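Local coordinates for protein separin (PDB 5U1T) that cleaves the SCC1 subunit of cohesin at the onset of anaphase as a caspase-like cysteine protease, held inactive by securin for most of the cell cycle, at residues T491-F496 / E514-E519; H483-L488 / V506-S511; D475-A480 / E501-V506. All blocks are in the same frame, centred on the assembly; numbering follows the deposited sequence.

Interaction 1: T491-F496 / E514-E519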
loop_
_atom_site.group_PDB
_atom_site.type_symbol
_atom_site.label_atom_id
_atom_site.label_comp_id
_atom_site.label_asym_id
_atom_site.label_seq_id
_atom_site.Cartn_x
_atom_site.Cartn_y
_atom_site.Cartn_z
ATOM N N THR A 491 4.693 -15.125 -31.148
ATOM C CA THR A 491 5.491 -14.005 -30.652
ATOM C C THR A 491 5.538 -12.858 -31.648
ATOM O O THR A 491 6.148 -11.827 -31.371
ATOM C CB THR A 491 6.945 -14.439 -30.311
ATOM O OG1 THR A 491 7.555 -15.057 -31.455
ATOM C CG2 THR A 491 6.951 -15.419 -29.143
ATOM N N LYS A 492 4.918 -13.050 -32.810
ATOM C CA LYS A 492 4.755 -11.989 -33.800
ATOM C C LYS A 492 3.262 -11.787 -34.038
ATOM O O LYS A 492 2.467 -12.719 -33.883
ATOM C CB LYS A 492 5.464 -12.332 -35.122
ATOM C CG LYS A 492 6.832 -13.023 -34.981
ATOM C CD LYS A 492 7.840 -12.174 -34.191
ATOM C CE LYS A 492 8.883 -13.040 -33.455
ATOM N NZ LYS A 492 9.278 -12.449 -32.116
ATOM N N PHE A 493 2.883 -10.569 -34.404
ATOM C CA PHE A 493 1.515 -10.260 -34.799
ATOM C C PHE A 493 1.033 -11.083 -36.008
ATOM O O PHE A 493 1.619 -11.018 -37.084
ATOM C CB PHE A 493 1.415 -8.775 -35.109
ATOM C CG PHE A 493 0.111 -8.362 -35.678
ATOM C CD1 PHE A 493 -0.990 -8.177 -34.850
ATOM C CD2 PHE A 493 -0.024 -8.138 -37.036
ATOM C CE1 PHE A 493 -2.216 -7.784 -35.382
ATOM C CE2 PHE A 493 -1.233 -7.743 -37.571
ATOM C CZ PHE A 493 -2.328 -7.570 -36.758
ATOM N N ILE A 494 -0.021 -11.873 -35.802
ATOM C CA ILE A 494 -0.768 -12.529 -36.872
ATOM C C ILE A 494 -2.039 -11.737 -37.100
ATOM O O ILE A 494 -2.854 -11.627 -36.188
ATOM C CB ILE A 494 -1.181 -13.988 -36.510
ATOM C CG1 ILE A 494 0.023 -14.892 -36.240
ATOM C CG2 ILE A 494 -2.099 -14.559 -37.570
ATOM C CD1 ILE A 494 1.130 -14.686 -37.203
ATOM N N GLU A 495 -2.253 -11.183 -38.283
ATOM C CA GLU A 495 -3.553 -10.543 -38.506
ATOM C C GLU A 495 -4.629 -11.561 -38.838
ATOM O O GLU A 495 -4.781 -11.961 -39.990
ATOM C CB GLU A 495 -3.493 -9.528 -39.617
ATOM C CG GLU A 495 -4.824 -8.896 -39.808
ATOM C CD GLU A 495 -4.797 -7.875 -40.896
ATOM O OE1 GLU A 495 -5.699 -7.011 -40.932
ATOM O OE2 GLU A 495 -3.873 -7.925 -41.730
ATOM N N PHE A 496 -5.373 -11.992 -37.836
ATOM C CA PHE A 496 -6.244 -13.132 -38.037
ATOM C C PHE A 496 -7.262 -12.899 -39.128
ATOM O O PHE A 496 -7.849 -11.822 -39.224
ATOM C CB PHE A 496 -6.918 -13.500 -36.735
ATOM C CG PHE A 496 -5.950 -14.008 -35.711
ATOM C CD1 PHE A 496 -5.441 -15.294 -35.809
ATOM C CD2 PHE A 496 -5.513 -13.187 -34.668
ATOM C CE1 PHE A 496 -4.554 -15.763 -34.875
ATOM C CE2 PHE A 496 -4.616 -13.652 -33.737
ATOM C CZ PHE A 496 -4.139 -14.942 -33.837
ATOM N N GLU A 514 5.037 -7.651 -29.169
ATOM C CA GLU A 514 5.703 -6.358 -29.272
ATOM C C GLU A 514 5.092 -5.370 -30.275
ATOM O O GLU A 514 4.507 -4.353 -29.861
ATOM C CB GLU A 514 7.182 -6.571 -29.615
ATOM C CG GLU A 514 7.995 -7.248 -28.496
ATOM C CD GLU A 514 9.469 -7.522 -28.884
ATOM O OE1 GLU A 514 9.822 -7.364 -30.093
ATOM O OE2 GLU A 514 10.268 -7.895 -27.970
ATOM N N ASN A 515 5.240 -5.639 -31.574
ATOM C CA ASN A 515 4.849 -4.659 -32.597
ATOM C C ASN A 515 3.519 -4.937 -33.283
ATOM O O ASN A 515 3.470 -5.461 -34.393
ATOM C CB ASN A 515 5.926 -4.549 -33.676
ATOM C CG ASN A 515 7.277 -4.169 -33.105
ATOM O OD1 ASN A 515 8.250 -4.911 -33.259
ATOM N ND2 ASN A 515 7.348 -3.013 -32.443
ATOM N N ILE A 516 2.440 -4.553 -32.626
ATOM C CA ILE A 516 1.131 -4.626 -33.229
ATOM C C ILE A 516 0.889 -3.389 -34.093
ATOM O O ILE A 516 1.169 -2.279 -33.662
ATOM C CB ILE A 516 0.067 -4.762 -32.149
ATOM C CG1 ILE A 516 0.233 -6.116 -31.472
ATOM C CG2 ILE A 516 -1.309 -4.635 -32.742
ATOM C CD1 ILE A 516 -0.002 -6.066 -30.009
ATOM N N PRO A 517 0.409 -3.582 -35.338
ATOM C CA PRO A 517 0.120 -2.433 -36.210
ATOM C C PRO A 517 -1.204 -1.746 -35.865
ATOM O O PRO A 517 -2.103 -1.682 -36.706
ATOM C CB PRO A 517 0.065 -3.063 -37.603
ATOM C CG PRO A 517 -0.345 -4.466 -37.361
ATOM C CD PRO A 517 0.250 -4.868 -36.042
ATOM N N SER A 518 -1.320 -1.226 -34.647
ATOM C CA SER A 518 -2.593 -0.692 -34.179
ATOM C C SER A 518 -2.996 0.564 -34.935
ATOM O O SER A 518 -4.179 0.885 -35.013
ATOM C CB SER A 518 -2.538 -0.407 -32.673
ATOM O OG SER A 518 -1.521 0.528 -32.357
ATOM N N GLU A 519 -2.026 1.268 -35.510
ATOM C CA GLU A 519 -2.330 2.544 -36.158
ATOM C C GLU A 519 -3.161 2.353 -37.425
ATOM O O GLU A 519 -3.668 3.314 -37.989
ATOM C CB GLU A 519 -1.053 3.323 -36.470
ATOM C CG GLU A 519 -0.203 2.753 -37.574
ATOM C CD GLU A 519 0.550 1.487 -37.175
ATOM O OE1 GLU A 519 0.496 1.109 -35.979
ATOM O OE2 GLU A 519 1.193 0.867 -38.062
#
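F493 and P517 carry this contact, meeting ring against ring. The proline sets its CD over the middle of the phenylalanine, 3.4 Å from the F493 ring centroid and 10° off the ring normal, a CH-pi interaction. P517 CG lies beside it over the same face, 3.4 Å from F493 CE2. With F493 CG anti to the backbone N (chi1 173°), the ring is directed toward the proline, and its opposite face is backed by the chain itself, E495 N lying above it toward the rim. I516 is the third partner: its CG2 comes to F493 CD1 obliquely at 4.1 Å, the two side chains crossing at about a right angle. The setting is loop against loop within the helical part of separase, the connection that leads into helix 501-509 packing on the one that leaves it. No hydrogen bond spans the two segments. P517 is the centre of an inverse gamma turn, with a weak bond of 2.9 Å from S518 N to I516 O closing it. Beyond the contact, F493 also meets the ring of Y508, while I516 rests on F529 and R533 of helix 523-533.

Interaction 2: H483-L488 / V506-S511; sequences HCFTRL and VLYGNS
F485 lays its ring against L507 and Y508, near the C-terminal ends of helices 470-485 and 501-509, in the buried interior of separase's helical region. The two aromatic rings make a T-shaped, edge-to-face pair: the edge of F485 is turned toward the face of Y508, with centroids 5.8 Å apart and planes at 78°. The closest atoms of that pair are F485 CZ and Y508 CE1, at 4.2 Å.

L507 takes a face of the same phenylalanine. Its CG sits over the F485 ring, and its two methyls divide the work: CD2 lies 3.9 Å from F485 CD1, while CD1 reaches back to F485 CB at 4.1 Å. Both residues place CG anti to the backbone N (F485 chi1 176°), which sends each side chain across toward the other helix, where they meet at a slant. S511 adds its CB, approaching F485 CE2 obliquely at 4.1 Å. The phenylalanine therefore has leucine, tyrosine and serine side chains around it, and F481, one turn earlier on its own helix, lies near with its ring at about 25° to it.

Of the two hydroxyls here, that of Y508 bonds to the carbonyl of I494. That of S511 turns back on its own chain, where Y508 O accepts both S511 N, at 3.0 Å, and S511 OG, at 2.9 Å, the hydroxyl lying in the carbonyl plane on a lone pair.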
loop_
_atom_site.group_PDB
_atom_site.type_symbol
_atom_site.label_atom_id
_atom_site.label_comp_id
_atom_site.label_asym_id
_atom_site.label_seq_id
_atom_site.Cartn_x
_atom_site.Cartn_y
_atom_site.Cartn_z
ATOM N N HIS A 483 -8.322 -18.883 -22.967
ATOM C CA HIS A 483 -8.448 -20.332 -23.128
ATOM C C HIS A 483 -7.850 -20.902 -24.415
ATOM O O HIS A 483 -7.659 -22.117 -24.516
ATOM C CB HIS A 483 -9.917 -20.744 -23.060
ATOM C CG HIS A 483 -10.574 -20.428 -21.754
ATOM N ND1 HIS A 483 -10.838 -21.388 -20.798
ATOM C CD2 HIS A 483 -11.033 -19.259 -21.244
ATOM C CE1 HIS A 483 -11.428 -20.824 -19.760
ATOM N NE2 HIS A 483 -11.558 -19.533 -20.004
ATOM N N CYS A 484 -7.574 -20.039 -25.393
ATOM C CA CYS A 484 -7.225 -20.493 -26.736
ATOM C C CYS A 484 -5.980 -19.832 -27.305
ATOM O O CYS A 484 -5.058 -20.529 -27.720
ATOM C CB CYS A 484 -8.397 -20.266 -27.692
ATOM S SG CYS A 484 -9.841 -21.317 -27.383
ATOM N N PHE A 485 -5.953 -18.504 -27.335
ATOM C CA PHE A 485 -4.857 -17.765 -27.958
ATOM C C PHE A 485 -3.518 -18.075 -27.314
ATOM O O PHE A 485 -2.521 -18.242 -27.998
ATOM C CB PHE A 485 -5.133 -16.267 -27.898
ATOM C CG PHE A 485 -4.024 -15.420 -28.430
ATOM C CD1 PHE A 485 -3.865 -15.239 -29.784
ATOM C CD2 PHE A 485 -3.149 -14.777 -27.566
ATOM C CE1 PHE A 485 -2.848 -14.450 -30.274
ATOM C CE2 PHE A 485 -2.131 -13.981 -28.043
ATOM C CZ PHE A 485 -1.971 -13.823 -29.402
ATOM N N THR A 486 -3.507 -18.174 -25.994
ATOM C CA THR A 486 -2.277 -18.394 -25.219
ATOM C C THR A 486 -1.632 -19.764 -25.480
ATOM O O THR A 486 -0.429 -19.954 -25.282
ATOM C CB THR A 486 -2.566 -18.273 -23.729
ATOM O OG1 THR A 486 -3.646 -19.163 -23.405
ATOM C CG2 THR A 486 -2.951 -16.840 -23.368
ATOM N N ARG A 487 -2.451 -20.707 -25.938
ATOM C CA ARG A 487 -1.975 -22.024 -26.359
ATOM C C ARG A 487 -1.250 -21.994 -27.701
ATOM O O ARG A 487 -0.647 -22.980 -28.105
ATOM C CB ARG A 487 -3.146 -22.996 -26.450
ATOM C CG ARG A 487 -4.022 -22.943 -25.242
ATOM C CD ARG A 487 -5.153 -23.912 -25.356
ATOM N NE ARG A 487 -4.811 -25.207 -24.781
ATOM C CZ ARG A 487 -4.750 -25.441 -23.473
ATOM N NH1 ARG A 487 -4.995 -24.448 -22.610
ATOM N NH2 ARG A 487 -4.435 -26.659 -23.029
ATOM N N LEU A 488 -1.321 -20.877 -28.409
ATOM C CA LEU A 488 -0.721 -20.831 -29.734
ATOM C C LEU A 488 0.741 -20.487 -29.650
ATOM O O LEU A 488 1.487 -20.709 -30.601
ATOM C CB LEU A 488 -1.434 -19.821 -30.615
ATOM C CG LEU A 488 -2.912 -20.111 -30.802
ATOM C CD1 LEU A 488 -3.519 -18.926 -31.509
ATOM C CD2 LEU A 488 -3.105 -21.404 -31.571
ATOM N N VAL A 506 -9.187 -5.823 -28.928
ATOM C CA VAL A 506 -9.320 -6.419 -27.616
ATOM C C VAL A 506 -8.372 -7.591 -27.458
ATOM O O VAL A 506 -7.737 -7.722 -26.422
ATOM C CB VAL A 506 -10.768 -6.864 -27.337
ATOM C CG1 VAL A 506 -10.850 -7.660 -26.063
ATOM C CG2 VAL A 506 -11.675 -5.648 -27.256
ATOM N N LEU A 507 -8.232 -8.431 -28.480
ATOM C CA LEU A 507 -7.363 -9.612 -28.349
ATOM C C LEU A 507 -5.880 -9.248 -28.232
ATOM O O LEU A 507 -5.203 -9.778 -27.371
ATOM C CB LEU A 507 -7.550 -10.590 -29.513
ATOM C CG LEU A 507 -6.699 -11.870 -29.417
ATOM C CD1 LEU A 507 -7.418 -12.991 -28.707
ATOM C CD2 LEU A 507 -6.220 -12.315 -30.780
ATOM N N TYR A 508 -5.364 -8.369 -29.082
ATOM C CA TYR A 508 -3.945 -8.055 -29.001
ATOM C C TYR A 508 -3.661 -7.017 -27.913
ATOM O O TYR A 508 -2.544 -6.933 -27.404
ATOM C CB TYR A 508 -3.410 -7.581 -30.354
ATOM C CG TYR A 508 -3.044 -8.727 -31.273
ATOM C CD1 TYR A 508 -1.851 -9.421 -31.105
ATOM C CD2 TYR A 508 -3.899 -9.136 -32.304
ATOM C CE1 TYR A 508 -1.507 -10.487 -31.932
ATOM C CE2 TYR A 508 -3.553 -10.201 -33.142
ATOM C CZ TYR A 508 -2.350 -10.871 -32.948
ATOM O OH TYR A 508 -1.985 -11.935 -33.759
ATOM N N GLY A 509 -4.677 -6.241 -27.557
ATOM C CA GLY A 509 -4.596 -5.365 -26.410
ATOM C C GLY A 509 -4.188 -6.143 -25.168
ATOM O O GLY A 509 -3.370 -5.672 -24.385
ATOM N N ASN A 510 -4.749 -7.341 -25.006
ATOM C CA ASN A 510 -4.441 -8.205 -23.871
ATOM C C ASN A 510 -3.134 -8.963 -24.018
ATOM O O ASN A 510 -2.689 -9.606 -23.077
ATOM C CB ASN A 510 -5.564 -9.213 -23.644
ATOM C CG ASN A 510 -6.699 -8.644 -22.822
ATOM O OD1 ASN A 510 -7.685 -8.127 -23.355
ATOM N ND2 ASN A 510 -6.563 -8.726 -21.506
ATOM N N SER A 511 -2.518 -8.890 -25.190
ATOM C CA SER A 511 -1.294 -9.641 -25.430
ATOM C C SER A 511 -0.050 -8.828 -25.076
ATOM O O SER A 511 -0.104 -7.611 -24.904
ATOM C CB SER A 511 -1.209 -10.105 -26.894
ATOM O OG SER A 511 -0.688 -9.088 -27.738
#

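Interaction 3: D475-A480 / E501-V506; sequences DFCQNA and EIMLSV
C477 faces V506 across the two helices, C477 CB lying 3.4 Å from V506 CG1. The sulfur of the same cysteine leans the other way along the neighbouring helix: C477 SG is 3.7 Å from M503 O and 4.1 Å from M503 CB, so it rests on both the backbone and the side chain of M503. M503 then bends at chi3 (69°), which carries its methyl to the ring of F476, where CE stands 3.8 Å from F476 CE1 in an oblique approach.

All four side chains are buried. V506 and M503 are three residues apart, which puts both on the side of helix 501-509 that C477 meets. V506 also touches F474, and M503 touches F459. Helix 501-509 is itself held by polar bonds to other parts of the chain: E501 OE1 bonds to S522, S525 and H551, and S505 OG to the carbonyl of S525.

The axes of segments 475-480 and 501-506 approach to 9.4 Å, with a signed crossing angle of -47°. In this all-alpha region, helix 470-485 has helix 431-444 as a further neighbour, with F476 and N479 both touching I435.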
loop_
_atom_site.group_PDB
_atom_site.type_symbol
_atom_site.label_atom_id
_atom_site.label_comp_id
_atom_site.label_asym_id
_atom_site.label_seq_id
_atom_site.Cartn_x
_atom_site.Cartn_y
_atom_site.Cartn_z
ATOM N N ASP A 475 -16.172 -9.949 -23.744
ATOM C CA ASP A 475 -16.372 -11.228 -23.128
ATOM C C ASP A 475 -15.888 -12.338 -24.039
ATOM O O ASP A 475 -15.229 -13.248 -23.596
ATOM C CB ASP A 475 -17.857 -11.352 -22.871
ATOM C CG ASP A 475 -18.211 -12.535 -22.084
ATOM O OD1 ASP A 475 -17.352 -13.067 -21.398
ATOM O OD2 ASP A 475 -19.369 -12.939 -22.139
ATOM N N PHE A 476 -16.214 -12.255 -25.317
ATOM C CA PHE A 476 -15.797 -13.246 -26.276
ATOM C C PHE A 476 -14.314 -13.222 -26.544
ATOM O O PHE A 476 -13.693 -14.241 -26.646
ATOM C CB PHE A 476 -16.526 -13.033 -27.598
ATOM C CG PHE A 476 -16.045 -13.925 -28.698
ATOM C CD1 PHE A 476 -14.970 -13.577 -29.450
ATOM C CD2 PHE A 476 -16.661 -15.110 -28.955
ATOM C CE1 PHE A 476 -14.510 -14.395 -30.436
ATOM C CE2 PHE A 476 -16.213 -15.933 -29.945
ATOM C CZ PHE A 476 -15.131 -15.576 -30.682
ATOM N N CYS A 477 -13.740 -12.043 -26.647
ATOM C CA CYS A 477 -12.337 -11.927 -26.954
ATOM C C CYS A 477 -11.404 -12.248 -25.830
ATOM O O CYS A 477 -10.333 -12.747 -26.058
ATOM C CB CYS A 477 -12.031 -10.541 -27.460
ATOM S SG CYS A 477 -12.511 -10.280 -29.154
ATOM N N GLN A 478 -11.809 -11.948 -24.615
ATOM C CA GLN A 478 -10.951 -12.215 -23.491
ATOM C C GLN A 478 -10.906 -13.676 -23.206
ATOM O O GLN A 478 -9.869 -14.207 -22.910
ATOM C CB GLN A 478 -11.373 -11.432 -22.276
ATOM C CG GLN A 478 -10.349 -10.393 -21.906
ATOM C CD GLN A 478 -10.954 -9.266 -21.159
ATOM O OE1 GLN A 478 -11.813 -9.469 -20.325
ATOM N NE2 GLN A 478 -10.523 -8.071 -21.458
ATOM N N ASN A 479 -12.043 -14.325 -23.300
ATOM C CA ASN A 479 -12.078 -15.762 -23.098
ATOM C C ASN A 479 -11.329 -16.524 -24.187
ATOM O O ASN A 479 -10.689 -17.544 -23.907
ATOM C CB ASN A 479 -13.509 -16.245 -23.021
ATOM C CG ASN A 479 -14.068 -16.109 -21.642
ATOM O OD1 ASN A 479 -14.132 -17.080 -20.895
ATOM N ND2 ASN A 479 -14.444 -14.892 -21.269
ATOM N N ALA A 480 -11.406 -16.031 -25.424
ATOM C CA ALA A 480 -10.682 -16.645 -26.537
ATOM C C ALA A 480 -9.193 -16.470 -26.295
ATOM O O ALA A 480 -8.370 -17.282 -26.716
ATOM C CB ALA A 480 -11.093 -16.019 -27.875
ATOM N N GLU A 501 -11.904 -5.374 -36.760
ATOM C CA GLU A 501 -10.972 -4.459 -36.142
ATOM C C GLU A 501 -11.106 -4.540 -34.633
ATOM O O GLU A 501 -10.119 -4.634 -33.910
ATOM C CB GLU A 501 -11.258 -3.046 -36.619
ATOM C CG GLU A 501 -10.361 -2.034 -36.053
ATOM C CD GLU A 501 -10.666 -0.652 -36.570
ATOM O OE1 GLU A 501 -11.513 0.053 -35.972
ATOM O OE2 GLU A 501 -10.048 -0.276 -37.587
ATOM N N ILE A 502 -12.347 -4.502 -34.167
ATOM C CA ILE A 502 -12.637 -4.543 -32.749
ATOM C C ILE A 502 -12.101 -5.835 -32.092
ATOM O O ILE A 502 -11.430 -5.789 -31.042
ATOM C CB ILE A 502 -14.149 -4.385 -32.527
ATOM C CG1 ILE A 502 -14.651 -3.207 -33.371
ATOM C CG2 ILE A 502 -14.455 -4.194 -31.060
ATOM C CD1 ILE A 502 -15.950 -2.587 -32.905
ATOM N N MET A 503 -12.366 -6.976 -32.717
ATOM C CA MET A 503 -11.864 -8.242 -32.211
ATOM C C MET A 503 -10.344 -8.258 -32.101
ATOM O O MET A 503 -9.800 -8.785 -31.122
ATOM C CB MET A 503 -12.313 -9.399 -33.104
ATOM C CG MET A 503 -13.772 -9.721 -32.989
ATOM S SD MET A 503 -14.273 -10.972 -34.191
ATOM C CE MET A 503 -13.439 -12.451 -33.575
ATOM N N LEU A 504 -9.663 -7.716 -33.113
ATOM C CA LEU A 504 -8.201 -7.694 -33.098
ATOM C C LEU A 504 -7.676 -6.766 -31.969
ATOM O O LEU A 504 -6.660 -7.062 -31.319
ATOM C CB LEU A 504 -7.655 -7.267 -34.457
ATOM C CG LEU A 504 -7.771 -8.292 -35.594
ATOM C CD1 LEU A 504 -7.437 -7.651 -36.922
ATOM C CD2 LEU A 504 -6.886 -9.505 -35.371
ATOM N N SER A 505 -8.388 -5.670 -31.732
ATOM C CA SER A 505 -7.999 -4.684 -30.733
ATOM C C SER A 505 -8.059 -5.229 -29.291
ATOM O O SER A 505 -7.098 -5.125 -28.535
ATOM C CB SER A 505 -8.886 -3.451 -30.858
ATOM O OG SER A 505 -8.366 -2.396 -30.072
ATOM N N VAL A 506 -9.187 -5.823 -28.928
ATOM C CA VAL A 506 -9.320 -6.419 -27.616
ATOM C C VAL A 506 -8.372 -7.591 -27.458
ATOM O O VAL A 506 -7.737 -7.722 -26.422
ATOM C CB VAL A 506 -10.768 -6.864 -27.337
ATOM C CG1 VAL A 506 -10.850 -7.660 -26.063
ATOM C CG2 VAL A 506 -11.675 -5.648 -27.256
#

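From the N terminus, helix 470-485 comes first, giving 475-480 to interaction 3 and then 483-488 to interaction 2. The chain runs on through 491-496 and turns into helix 501-509, where interaction 3 closes its loop at 501-506; interaction 2 closes at 506-511 and interaction 1 at 514-519. The first partners and the second partners follow in the same order, so every pair of loops crosses and none nests. Interactions 2 and 3 share V506 and join the same two helices; interaction 1 ties together the loops that flank helix 501-509. Y508 bridges interactions 1 and 2 through I494 and F493, and L504 touches E495 and F496 between interactions 1 and 3.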